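PDB 1U0L: probable GTPase engC from Thermotoga maritima, which probably assists late maturation of the 30S ribosomal subunit as a circularly permuted, zinc-binding GTPase that hydrolyses GTP slowly. Local coordinates for residues Glu243-Phe248 and Phe258-His263; Thr99-Ile104 and Tyr285-Lys290; Ile14-Ser17 and Val23-Glu26; Leu110-Glu115 and Gly145-Val150. All coordinates share one frame; numbering follows the deposited sequence.

Overall arrangement
Interaction 3 comes first along the chain and stands apart, a hairpin of the N-terminal domain, its centre about 37 to 39 Å from those of interactions 1 and 2 and about 27 Å from that of interaction 4. The other three gather where the GTPase domain meets the C-terminal zinc region. Helix 101-113 serves both interaction 2, at its start, and interaction 4, at its end; their centres are about 14 Å apart. Interaction 2 closes a long loop within which interactions 4 and 1 follow in series. Interaction 1 touches both neighbours, through Tyr285 and Tyr288 on helix 282-296 and through the salt bridge Glu243-Lys113, so the zinc region is fastened to the permuted GTPase domain.

Interaction 1: residues Glu243-Phe248 and Phe258-His263; sequences ELKHYF and FSDCNH. With ZN (zinc ion), chain D.
Lys245, in a single 3-10 turn that follows helix 241-244, lies with its CA 6.7 Å from Asn262 CA in an irregular loop, near enough for one long side chain to span the gap. The lysine chain bends about CG-CD (chi3 71°), and this carries NZ in among the oxygens of the loop. NZ makes a salt bridge with Asp260 OD1 at 2.6 Å, arriving from above the carboxylate plane, though this aspartate is poorly ordered. It also donates to Asn262 OD1 at 2.6 Å, again from above the plane of the carbonyl, and weakly to Cys261 O. Lower down, the aliphatic part passes His263: Lys245 CB meets the ring edge at CD2, 3.7 Å away, and Lys245 CD lies 3.6 Å from His263 NE2. With an alanine here, Asp260 would probably lose its charged mate and Asn262 OD1 its donor, leaving the loop freer to shift. His263 uses its other nitrogen, ND1, for the zinc ion at 2.4 Å, and Cys261 SG binds it at 2.3 Å; the same sulfur accepts from His263 N. Cys256 and Cys269 complete this three-cysteine, one-histidine zinc site, whose loop Lys245 grips from outside the metal's first shell.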
loop_
_atom_site.group_PDB
_atom_site.type_symbol
_atom_site.label_atom_id
_atom_site.label_comp_id
_atom_site.label_asym_id
_atom_site.label_seq_id
_atom_site.Cartn_x
_atom_site.Cartn_y
_atom_site.Cartn_z
ATOM N N GLU A 243 -19.690 -5.560 -1.407
ATOM C CA GLU A 243 -18.528 -5.572 -0.522
ATOM C C GLU A 243 -17.816 -4.213 -0.451
ATOM O O GLU A 243 -17.353 -3.783 0.613
ATOM C CB GLU A 243 -17.557 -6.654 -0.998
ATOM C CG GLU A 243 -16.192 -6.633 -0.338
ATOM C CD GLU A 243 -15.301 -7.750 -0.851
ATOM O OE1 GLU A 243 -14.099 -7.759 -0.505
ATOM O OE2 GLU A 243 -15.809 -8.619 -1.597
ATOM N N LEU A 244 -17.740 -3.548 -1.599
ATOM C CA LEU A 244 -17.099 -2.248 -1.732
ATOM C C LEU A 244 -17.380 -1.257 -0.589
ATOM O O LEU A 244 -16.460 -0.607 -0.093
ATOM C CB LEU A 244 -17.542 -1.618 -3.050
ATOM C CG LEU A 244 -16.542 -0.957 -3.998
ATOM C CD1 LEU A 244 -17.321 -0.027 -4.914
ATOM C CD2 LEU A 244 -15.486 -0.181 -3.237
ATOM N N LYS A 245 -18.641 -1.139 -0.178
ATOM C CA LYS A 245 -19.037 -0.196 0.875
ATOM C C LYS A 245 -18.194 -0.270 2.154
ATOM O O LYS A 245 -18.096 0.708 2.895
ATOM C CB LYS A 245 -20.517 -0.392 1.231
ATOM C CG LYS A 245 -20.770 -1.598 2.114
ATOM C CD LYS A 245 -22.238 -1.846 2.361
ATOM C CE LYS A 245 -22.919 -2.353 1.116
ATOM N NZ LYS A 245 -24.127 -3.144 1.467
ATOM N N HIS A 246 -17.594 -1.427 2.411
ATOM C CA HIS A 246 -16.767 -1.609 3.599
ATOM C C HIS A 246 -15.373 -1.033 3.405
ATOM O O HIS A 246 -14.538 -1.093 4.301
ATOM C CB HIS A 246 -16.614 -3.095 3.933
ATOM C CG HIS A 246 -17.908 -3.806 4.154
ATOM N ND1 HIS A 246 -18.848 -3.373 5.063
ATOM C CD2 HIS A 246 -18.426 -4.915 3.576
ATOM C CE1 HIS A 246 -19.892 -4.182 5.030
ATOM N NE2 HIS A 246 -19.660 -5.126 4.137
ATOM N N TYR A 247 -15.111 -0.475 2.235
ATOM C CA TYR A 247 -13.796 0.061 1.964
ATOM C C TYR A 247 -13.784 1.582 1.862
ATOM O O TYR A 247 -12.905 2.188 1.236
ATOM C CB TYR A 247 -13.269 -0.619 0.713
ATOM C CG TYR A 247 -13.160 -2.119 0.908
ATOM C CD1 TYR A 247 -13.407 -3.003 -0.142
ATOM C CD2 TYR A 247 -12.766 -2.657 2.139
ATOM C CE1 TYR A 247 -13.261 -4.385 0.022
ATOM C CE2 TYR A 247 -12.612 -4.034 2.310
ATOM C CZ TYR A 247 -12.858 -4.884 1.246
ATOM O OH TYR A 247 -12.646 -6.231 1.378
ATOM N N PHE A 248 -14.779 2.183 2.506
ATOM C CA PHE A 248 -14.933 3.627 2.586
ATOM C C PHE A 248 -15.200 3.925 4.063
ATOM O O PHE A 248 -16.360 4.030 4.463
ATOM C CB PHE A 248 -16.132 4.092 1.762
ATOM C CG PHE A 248 -15.829 4.328 0.309
ATOM C CD1 PHE A 248 -15.727 3.266 -0.579
ATOM C CD2 PHE A 248 -15.638 5.628 -0.165
ATOM C CE1 PHE A 248 -15.437 3.482 -1.918
ATOM C CE2 PHE A 248 -15.346 5.867 -1.498
ATOM C CZ PHE A 248 -15.243 4.786 -2.386
ATOM N N PHE A 258 -32.580 -0.421 5.489
ATOM C CA PHE A 258 -32.382 -1.826 5.158
ATOM C C PHE A 258 -31.129 -2.492 5.698
ATOM O O PHE A 258 -30.135 -1.833 5.998
ATOM C CB PHE A 258 -32.423 -2.022 3.643
ATOM C CG PHE A 258 -33.756 -1.712 3.028
ATOM C CD1 PHE A 258 -34.075 -0.415 2.646
ATOM C CD2 PHE A 258 -34.706 -2.719 2.849
ATOM C CE1 PHE A 258 -35.322 -0.122 2.092
ATOM C CE2 PHE A 258 -35.956 -2.435 2.297
ATOM C CZ PHE A 258 -36.264 -1.135 1.919
ATOM N N SER A 259 -31.206 -3.818 5.818
ATOM C CA SER A 259 -30.105 -4.656 6.286
ATOM C C SER A 259 -29.101 -4.713 5.142
ATOM O O SER A 259 -29.403 -5.215 4.052
ATOM C CB SER A 259 -30.618 -6.067 6.613
ATOM O OG SER A 259 -29.558 -6.969 6.890
ATOM N N ASP A 260 -27.907 -4.195 5.390
ATOM C CA ASP A 260 -26.871 -4.150 4.365
ATOM C C ASP A 260 -27.380 -3.377 3.142
ATOM O O ASP A 260 -27.646 -3.940 2.081
ATOM C CB ASP A 260 -26.443 -5.560 3.944
ATOM C CG ASP A 260 -25.254 -5.546 2.986
ATOM O OD1 ASP A 260 -24.198 -4.985 3.359
ATOM O OD2 ASP A 260 -25.373 -6.091 1.869
ATOM N N CYS A 261 -27.521 -2.074 3.323
ATOM C CA CYS A 261 -27.966 -1.184 2.274
ATOM C C CYS A 261 -26.705 -0.772 1.527
ATOM O O CYS A 261 -25.745 -0.325 2.150
ATOM C CB CYS A 261 -28.613 0.036 2.912
ATOM S SG CYS A 261 -28.862 1.413 1.816
ATOM N N ASN A 262 -26.698 -0.927 0.205
ATOM C CA ASN A 262 -25.540 -0.573 -0.599
ATOM C C ASN A 262 -25.361 0.930 -0.795
ATOM O O ASN A 262 -24.421 1.372 -1.463
ATOM C CB ASN A 262 -25.612 -1.283 -1.949
ATOM C CG ASN A 262 -25.492 -2.798 -1.813
ATOM O OD1 ASN A 262 -24.616 -3.306 -1.099
ATOM N ND2 ASN A 262 -26.366 -3.529 -2.503
ATOM N N HIS A 263 -26.265 1.711 -0.215
ATOM C CA HIS A 263 -26.196 3.167 -0.281
ATOM C C HIS A 263 -26.412 3.802 -1.660
ATOM O O HIS A 263 -26.145 4.990 -1.839
ATOM C CB HIS A 263 -24.853 3.636 0.281
ATOM C CG HIS A 263 -24.398 2.858 1.476
ATOM N ND1 HIS A 263 -25.024 2.942 2.700
ATOM C CD2 HIS A 263 -23.402 1.953 1.623
ATOM C CE1 HIS A 263 -24.432 2.123 3.550
ATOM N NE2 HIS A 263 -23.445 1.510 2.922
HETATM ZN ZN ZN D . -27.411 2.941 2.772
#

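Interaction 2: residues Thr99-Ile104 and Tyr285-Lys290; sequences TSTYII and YENYVK
Asn287, on helix 282-296, faces Thr101 and Tyr102 in the first turn of helix 101-113, its CA 5.5 Å from Tyr102 CA. Its CB lies near the ring atom CD1 of Tyr102, and CG packs against Tyr102 CA at 3.6 Å. Beyond CG the amide divides its work. OD1 rests beside Tyr102 CB and at the edge of the ring, near its plane, with the amide turned 63° from the ring. ND2 donates to Thr101 OG1 at 3.0 Å, close to the amide plane, with a fairly straight N-H...O angle of 154°; it also bonds Asp105 OD2. A leucine in its place would probably leave Thr101 OG1 and Asp105 without this donor. One turn on, Lys290 CG approaches Tyr102 CE1 at 3.8 Å, and bends at chi2 and chi4 bring NZ over the ring face, a cation-pi contact at 4.8 Å from the centroid. The tyrosine supplies a broad ring for the lysine while its hydroxyl pairs with Lys106. Ser100 N-caps helix 101-113, its OG accepting from Ile103 N. On other sides of these two helices, Ile104 packs on helix 130-143 and strand 87-92, and Tyr285 on helix 270-277.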
loop_
_atom_site.group_PDB
_atom_site.type_symbol
_atom_site.label_atom_id
_atom_site.label_comp_id
_atom_site.label_asym_id
_atom_site.label_seq_id
_atom_site.Cartn_x
_atom_site.Cartn_y
_atom_site.Cartn_z
ATOM N N THR A 99 -3.827 14.196 -10.012
ATOM C CA THR A 99 -4.468 13.000 -9.484
ATOM C C THR A 99 -5.916 13.257 -9.160
ATOM O O THR A 99 -6.222 14.127 -8.364
ATOM C CB THR A 99 -3.778 12.523 -8.202
ATOM O OG1 THR A 99 -2.359 12.462 -8.405
ATOM C CG2 THR A 99 -4.297 11.156 -7.814
ATOM N N SER A 100 -6.810 12.492 -9.763
ATOM C CA SER A 100 -8.234 12.676 -9.526
ATOM C C SER A 100 -8.610 11.990 -8.225
ATOM O O SER A 100 -8.009 10.975 -7.863
ATOM C CB SER A 100 -9.038 12.033 -10.648
ATOM O OG SER A 100 -8.972 10.616 -10.523
ATOM N N THR A 101 -9.612 12.519 -7.530
ATOM C CA THR A 101 -10.037 11.896 -6.282
ATOM C C THR A 101 -10.460 10.464 -6.579
ATOM O O THR A 101 -10.297 9.575 -5.746
ATOM C CB THR A 101 -11.227 12.633 -5.633
ATOM O OG1 THR A 101 -12.342 12.618 -6.533
ATOM C CG2 THR A 101 -10.849 14.070 -5.289
ATOM N N TYR A 102 -10.998 10.237 -7.774
ATOM C CA TYR A 102 -11.428 8.894 -8.151
ATOM C C TYR A 102 -10.271 7.896 -8.070
ATOM O O TYR A 102 -10.411 6.823 -7.478
ATOM C CB TYR A 102 -12.010 8.891 -9.566
ATOM C CG TYR A 102 -12.313 7.503 -10.075
ATOM C CD1 TYR A 102 -13.487 6.846 -9.708
ATOM C CD2 TYR A 102 -11.410 6.834 -10.895
ATOM C CE1 TYR A 102 -13.758 5.555 -10.147
ATOM C CE2 TYR A 102 -11.663 5.543 -11.340
ATOM C CZ TYR A 102 -12.837 4.910 -10.966
ATOM O OH TYR A 102 -13.102 3.630 -11.408
ATOM N N ILE A 103 -9.136 8.244 -8.675
ATOM C CA ILE A 103 -7.965 7.376 -8.631
ATOM C C ILE A 103 -7.541 7.213 -7.182
ATOM O O ILE A 103 -7.247 6.106 -6.743
ATOM C CB ILE A 103 -6.781 7.956 -9.457
ATOM C CG1 ILE A 103 -6.823 7.386 -10.876
ATOM C CG2 ILE A 103 -5.440 7.626 -8.790
ATOM C CD1 ILE A 103 -8.087 7.718 -11.609
ATOM N N ILE A 104 -7.529 8.318 -6.441
ATOM C CA ILE A 104 -7.158 8.284 -5.029
ATOM C C ILE A 104 -8.025 7.318 -4.214
ATOM O O ILE A 104 -7.511 6.558 -3.387
ATOM C CB ILE A 104 -7.280 9.668 -4.365
ATOM C CG1 ILE A 104 -6.289 10.651 -4.968
ATOM C CG2 ILE A 104 -6.999 9.549 -2.888
ATOM C CD1 ILE A 104 -6.331 12.008 -4.316
ATOM N N TYR A 285 -18.741 9.798 -1.968
ATOM C CA TYR A 285 -19.954 9.103 -2.367
ATOM C C TYR A 285 -19.958 8.811 -3.875
ATOM O O TYR A 285 -20.181 7.676 -4.317
ATOM C CB TYR A 285 -21.190 9.937 -2.019
ATOM C CG TYR A 285 -22.451 9.188 -2.349
ATOM C CD1 TYR A 285 -22.843 8.099 -1.584
ATOM C CD2 TYR A 285 -23.177 9.479 -3.499
ATOM C CE1 TYR A 285 -23.915 7.308 -1.956
ATOM C CE2 TYR A 285 -24.257 8.691 -3.882
ATOM C CZ TYR A 285 -24.614 7.602 -3.105
ATOM O OH TYR A 285 -25.642 6.769 -3.495
ATOM N N GLU A 286 -19.708 9.869 -4.642
ATOM C CA GLU A 286 -19.683 9.841 -6.095
ATOM C C GLU A 286 -18.813 8.729 -6.651
ATOM O O GLU A 286 -19.281 7.901 -7.441
ATOM C CB GLU A 286 -19.189 11.196 -6.600
ATOM C CG GLU A 286 -19.232 11.383 -8.094
ATOM C CD GLU A 286 -18.800 12.775 -8.495
ATOM O OE1 GLU A 286 -17.631 13.134 -8.240
ATOM O OE2 GLU A 286 -19.633 13.514 -9.058
ATOM N N ASN A 287 -17.551 8.709 -6.233
ATOM C CA ASN A 287 -16.613 7.705 -6.705
ATOM C C ASN A 287 -17.019 6.300 -6.259
ATOM O O ASN A 287 -16.863 5.328 -7.028
ATOM C CB ASN A 287 -15.204 8.051 -6.226
ATOM C CG ASN A 287 -14.694 9.346 -6.826
ATOM O OD1 ASN A 287 -14.776 9.545 -8.034
ATOM N ND2 ASN A 287 -14.160 10.234 -5.986
ATOM N N TYR A 288 -17.544 6.191 -5.031
ATOM C CA TYR A 288 -17.987 4.902 -4.515
ATOM C C TYR A 288 -19.113 4.344 -5.400
ATOM O O TYR A 288 -19.099 3.168 -5.768
ATOM C CB TYR A 288 -18.490 5.022 -3.075
ATOM C CG TYR A 288 -19.360 3.843 -2.695
ATOM C CD1 TYR A 288 -18.844 2.541 -2.687
ATOM C CD2 TYR A 288 -20.727 4.012 -2.466
ATOM C CE1 TYR A 288 -19.668 1.445 -2.476
ATOM C CE2 TYR A 288 -21.562 2.925 -2.253
ATOM C CZ TYR A 288 -21.031 1.645 -2.263
ATOM O OH TYR A 288 -21.874 0.570 -2.090
ATOM N N VAL A 289 -20.090 5.181 -5.737
ATOM C CA VAL A 289 -21.189 4.737 -6.592
ATOM C C VAL A 289 -20.680 4.342 -7.981
ATOM O O VAL A 289 -21.102 3.322 -8.528
ATOM C CB VAL A 289 -22.260 5.835 -6.740
ATOM C CG1 VAL A 289 -23.304 5.409 -7.755
ATOM C CG2 VAL A 289 -22.906 6.100 -5.393
ATOM N N LYS A 290 -19.778 5.153 -8.542
ATOM C CA LYS A 290 -19.180 4.876 -9.847
ATOM C C LYS A 290 -18.532 3.500 -9.784
ATOM O O LYS A 290 -18.775 2.637 -10.631
ATOM C CB LYS A 290 -18.112 5.920 -10.170
ATOM C CG LYS A 290 -17.312 5.639 -11.440
ATOM C CD LYS A 290 -18.110 5.902 -12.714
ATOM C CE LYS A 290 -17.276 5.611 -13.957
ATOM N NZ LYS A 290 -15.965 6.323 -13.925
#

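Interaction 3: residues Ile14-Ser17 and Val23-Glu26; sequences IVVS and VTVE
Ile14-Ser17 and Val23-Glu26 are facing parts of a beta hairpin, strands 11-19 and 22-27, in the N-terminal domain of OB-fold type. Backbone hydrogen bonds define the pairing. Ile14 and Glu26 form a hydrogen-bonded antiparallel pair, with Ile14 N to Glu26 O and Glu26 N to Ile14 O both 2.9 Å. Val15 and Val25 follow as a non-hydrogen-bonded pair. Then the register slips by one residue: Val16 N donates to Thr24 O at 3.1 Å, whereas Thr24 N donates to Ser17 O at 2.9 Å. Thr24 thus faces both Val16 and Ser17, a beta bulge. The segment directions lie 128° apart, so this antiparallel pair is strongly twisted.

Apolar contacts favour the beta-branched valines, which suit extended backbone. Val15 CG1, anti to its own N (chi1 175°), meets Val23 CG1 at 3.7 Å, the side chains crossing at about a right angle, and both touch Ile49. Val16 CG1 lies against Glu26, near CB and OE1.

Val15 and Val25 point to one face of the sheet; Ser17, Thr24 and Glu26 share the other with Ile14. The buried Glu26 carboxylate is satisfied by Lys218, through a salt bridge, and by the Tyr224 hydroxyl, both of the GTPase domain, so the hairpin helps to join the domains. At the bulge, Thr24 OG1 adds a weak bond to Ser17 O, 3.2 Å long, on the carbonyl already held by Thr24 N.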
loop_
_atom_site.group_PDB
_atom_site.type_symbol
_atom_site.label_atom_id
_atom_site.label_comp_id
_atom_site.label_asym_id
_atom_site.label_seq_id
_atom_site.Cartn_x
_atom_site.Cartn_y
_atom_site.Cartn_z
ATOM N N ILE A 14 13.648 -12.629 7.315
ATOM C CA ILE A 14 12.622 -12.061 6.441
ATOM C C ILE A 14 13.124 -12.193 5.010
ATOM O O ILE A 14 14.257 -11.816 4.723
ATOM C CB ILE A 14 12.378 -10.546 6.709
ATOM C CG1 ILE A 14 12.035 -10.302 8.184
ATOM C CG2 ILE A 14 11.220 -10.047 5.856
ATOM C CD1 ILE A 14 13.219 -10.367 9.125
ATOM N N VAL A 15 12.308 -12.745 4.119
ATOM C CA VAL A 15 12.718 -12.861 2.722
ATOM C C VAL A 15 12.781 -11.460 2.114
ATOM O O VAL A 15 11.881 -10.649 2.323
ATOM C CB VAL A 15 11.720 -13.645 1.898
ATOM C CG1 VAL A 15 12.147 -13.619 0.425
ATOM C CG2 VAL A 15 11.604 -15.063 2.437
ATOM N N VAL A 16 13.818 -11.177 1.335
ATOM C CA VAL A 16 13.946 -9.851 0.757
ATOM C C VAL A 16 14.084 -9.793 -0.757
ATOM O O VAL A 16 13.931 -8.726 -1.355
ATOM C CB VAL A 16 15.117 -9.131 1.375
ATOM C CG1 VAL A 16 14.824 -8.831 2.844
ATOM C CG2 VAL A 16 16.356 -9.987 1.206
ATOM N N SER A 17 14.383 -10.923 -1.381
ATOM C CA SER A 17 14.493 -10.951 -2.835
ATOM C C SER A 17 14.770 -12.353 -3.343
ATOM O O SER A 17 15.089 -13.251 -2.569
ATOM C CB SER A 17 15.605 -10.015 -3.316
ATOM O OG SER A 17 16.879 -10.571 -3.053
ATOM N N VAL A 23 16.093 -18.209 -2.907
ATOM C CA VAL A 23 15.560 -17.225 -1.971
ATOM C C VAL A 23 16.646 -16.578 -1.112
ATOM O O VAL A 23 17.443 -17.266 -0.473
ATOM C CB VAL A 23 14.526 -17.870 -1.014
ATOM C CG1 VAL A 23 14.019 -16.832 -0.008
ATOM C CG2 VAL A 23 13.375 -18.460 -1.809
ATOM N N THR A 24 16.660 -15.249 -1.092
ATOM C CA THR A 24 17.627 -14.494 -0.302
ATOM C C THR A 24 16.916 -14.070 0.974
ATOM O O THR A 24 15.913 -13.364 0.907
ATOM C CB THR A 24 18.063 -13.203 -1.029
ATOM O OG1 THR A 24 18.318 -13.489 -2.410
ATOM C CG2 THR A 24 19.325 -12.630 -0.391
ATOM N N VAL A 25 17.414 -14.493 2.131
ATOM C CA VAL A 25 16.779 -14.098 3.388
ATOM C C VAL A 25 17.694 -13.190 4.186
ATOM O O VAL A 25 18.899 -13.175 3.984
ATOM C CB VAL A 25 16.405 -15.322 4.290
ATOM C CG1 VAL A 25 16.318 -16.589 3.452
ATOM C CG2 VAL A 25 17.404 -15.475 5.425
ATOM N N GLU A 26 17.107 -12.430 5.095
ATOM C CA GLU A 26 17.871 -11.538 5.949
ATOM C C GLU A 26 17.645 -12.014 7.369
ATOM O O GLU A 26 16.521 -12.349 7.737
ATOM C CB GLU A 26 17.379 -10.109 5.799
ATOM C CG GLU A 26 18.086 -9.135 6.705
ATOM C CD GLU A 26 17.689 -7.703 6.425
ATOM O OE1 GLU A 26 17.644 -7.336 5.230
ATOM O OE2 GLU A 26 17.435 -6.953 7.392
#

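Interaction 4: residues Leu110-Glu115 and Gly145-Val150; sequences LAEKNE and GLYPIV
Glu112 and Tyr147 form a polar bridge within the GTPase domain, between the end of helix 101-113, which closes in a Schellman motif, and the loop that enters strand 149-151. The backbones stay well apart, with Glu112 CA 11.4 Å from Tyr147 CA, and two long side chains cover the distance from opposite directions. Tyrosine suits its place because the rigid ring carries a hydroxyl far from the chain; with CG anti to the carbonyl carbon (chi1 -59°), the ring points at the helix. Its OH donates weakly to Glu112 OE2 at 3.1 Å. That oxygen lies at the ring's edge, near its plane, while the carboxylate stands 83° from the ring, almost perpendicular. Glutamate fits because it has a second oxygen to share: OE1 makes a salt bridge with Lys249, whose side chain also touches Tyr147. The lysine is likely to favour the charged form of the carboxylate and is its stronger partner.

Glu115, at positive phi, sends its N to Glu112 O at 2.7 Å, and Leu116 N bonds to Ala111 O; together these make the Schellman motif. Leu110 O takes both Asn114 N and Asn114 ND2, which come from opposite faces of the carbonyl plane.

Around the contact, Ala111 packs on strand 117-122, the neighbour of the outermost strand 149-151; Pro148 and Val150 bond through their backbones to Met120 of strand 117-122, and Val150 also packs on helix 160-167.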
loop_
_atom_site.group_PDB
_atom_site.type_symbol
_atom_site.label_atom_id
_atom_site.label_comp_id
_atom_site.label_asym_id
_atom_site.label_seq_id
_atom_site.Cartn_x
_atom_site.Cartn_y
_atom_site.Cartn_z
ATOM N N LEU A 110 -8.285 -0.230 -2.382
ATOM C CA LEU A 110 -7.335 -1.340 -2.462
ATOM C C LEU A 110 -6.520 -1.524 -1.175
ATOM O O LEU A 110 -6.319 -2.647 -0.705
ATOM C CB LEU A 110 -6.378 -1.130 -3.637
ATOM C CG LEU A 110 -6.977 -1.427 -5.004
ATOM C CD1 LEU A 110 -6.008 -0.976 -6.075
ATOM C CD2 LEU A 110 -7.295 -2.901 -5.139
ATOM N N ALA A 111 -6.043 -0.420 -0.614
ATOM C CA ALA A 111 -5.252 -0.472 0.610
ATOM C C ALA A 111 -6.101 -1.008 1.762
ATOM O O ALA A 111 -5.625 -1.787 2.601
ATOM C CB ALA A 111 -4.727 0.918 0.948
ATOM N N GLU A 112 -7.361 -0.590 1.792
ATOM C CA GLU A 112 -8.259 -1.030 2.839
ATOM C C GLU A 112 -8.571 -2.519 2.639
ATOM O O GLU A 112 -8.528 -3.316 3.579
ATOM C CB GLU A 112 -9.545 -0.200 2.814
ATOM C CG GLU A 112 -9.990 0.303 4.180
ATOM C CD GLU A 112 -9.150 1.465 4.688
ATOM O OE1 GLU A 112 -9.444 1.986 5.786
ATOM O OE2 GLU A 112 -8.191 1.871 3.993
ATOM N N LYS A 113 -8.871 -2.898 1.405
ATOM C CA LYS A 113 -9.179 -4.283 1.136
ATOM C C LYS A 113 -8.078 -5.218 1.626
ATOM O O LYS A 113 -8.365 -6.296 2.154
ATOM C CB LYS A 113 -9.408 -4.515 -0.349
ATOM C CG LYS A 113 -9.656 -5.958 -0.635
ATOM C CD LYS A 113 -9.815 -6.262 -2.097
ATOM C CE LYS A 113 -10.125 -7.751 -2.261
ATOM N NZ LYS A 113 -11.238 -8.201 -1.333
ATOM N N ASN A 114 -6.822 -4.825 1.452
ATOM C CA ASN A 114 -5.708 -5.669 1.893
ATOM C C ASN A 114 -5.321 -5.404 3.335
ATOM O O ASN A 114 -4.280 -5.878 3.806
ATOM C CB ASN A 114 -4.507 -5.477 0.978
ATOM C CG ASN A 114 -4.701 -6.154 -0.348
ATOM O OD1 ASN A 114 -4.375 -7.331 -0.514
ATOM N ND2 ASN A 114 -5.269 -5.428 -1.301
ATOM N N GLU A 115 -6.186 -4.654 4.017
ATOM C CA GLU A 115 -6.011 -4.290 5.417
ATOM C C GLU A 115 -4.627 -3.720 5.667
ATOM O O GLU A 115 -3.771 -4.375 6.252
ATOM C CB GLU A 115 -6.266 -5.507 6.312
ATOM C CG GLU A 115 -7.623 -6.169 6.070
ATOM C CD GLU A 115 -7.949 -7.242 7.091
ATOM O OE1 GLU A 115 -7.153 -8.201 7.230
ATOM O OE2 GLU A 115 -9.005 -7.128 7.752
ATOM N N GLY A 145 -9.664 13.979 7.813
ATOM C CA GLY A 145 -10.214 13.152 8.867
ATOM C C GLY A 145 -10.310 11.662 8.630
ATOM O O GLY A 145 -10.850 10.946 9.473
ATOM N N LEU A 146 -9.792 11.181 7.503
ATOM C CA LEU A 146 -9.857 9.752 7.197
ATOM C C LEU A 146 -8.483 9.100 7.154
ATOM O O LEU A 146 -8.366 7.882 7.320
ATOM C CB LEU A 146 -10.557 9.534 5.856
ATOM C CG LEU A 146 -11.923 10.201 5.664
ATOM C CD1 LEU A 146 -12.405 10.026 4.221
ATOM C CD2 LEU A 146 -12.909 9.605 6.627
ATOM N N TYR A 147 -7.448 9.907 6.928
ATOM C CA TYR A 147 -6.077 9.405 6.845
ATOM C C TYR A 147 -5.063 10.478 7.160
ATOM O O TYR A 147 -5.341 11.673 7.056
ATOM C CB TYR A 147 -5.771 8.901 5.439
ATOM C CG TYR A 147 -6.670 7.801 4.972
ATOM C CD1 TYR A 147 -6.511 6.507 5.440
ATOM C CD2 TYR A 147 -7.727 8.064 4.109
ATOM C CE1 TYR A 147 -7.379 5.500 5.072
ATOM C CE2 TYR A 147 -8.607 7.060 3.739
ATOM C CZ TYR A 147 -8.425 5.777 4.228
ATOM O OH TYR A 147 -9.291 4.769 3.895
ATOM N N PRO A 148 -3.858 10.061 7.546
ATOM C CA PRO A 148 -2.775 10.997 7.869
ATOM C C PRO A 148 -2.325 11.595 6.546
ATOM O O PRO A 148 -2.225 10.879 5.551
ATOM C CB PRO A 148 -1.682 10.102 8.441
ATOM C CG PRO A 148 -2.408 8.828 8.820
ATOM C CD PRO A 148 -3.469 8.665 7.794
ATOM N N ILE A 149 -2.051 12.890 6.519
ATOM C CA ILE A 149 -1.590 13.517 5.293
ATOM C C ILE A 149 -0.252 14.194 5.534
ATOM O O ILE A 149 -0.075 14.862 6.553
ATOM C CB ILE A 149 -2.585 14.598 4.810
ATOM C CG1 ILE A 149 -3.932 13.951 4.466
ATOM C CG2 ILE A 149 -2.009 15.348 3.608
ATOM C CD1 ILE A 149 -5.036 14.950 4.135
ATOM N N VAL A 150 0.702 14.020 4.622
ATOM C CA VAL A 150 1.978 14.714 4.783
ATOM C C VAL A 150 2.337 15.467 3.496
ATOM O O VAL A 150 2.357 14.895 2.401
ATOM C CB VAL A 150 3.113 13.749 5.197
ATOM C CG1 VAL A 150 2.621 12.836 6.300
ATOM C CG2 VAL A 150 3.569 12.932 4.034
#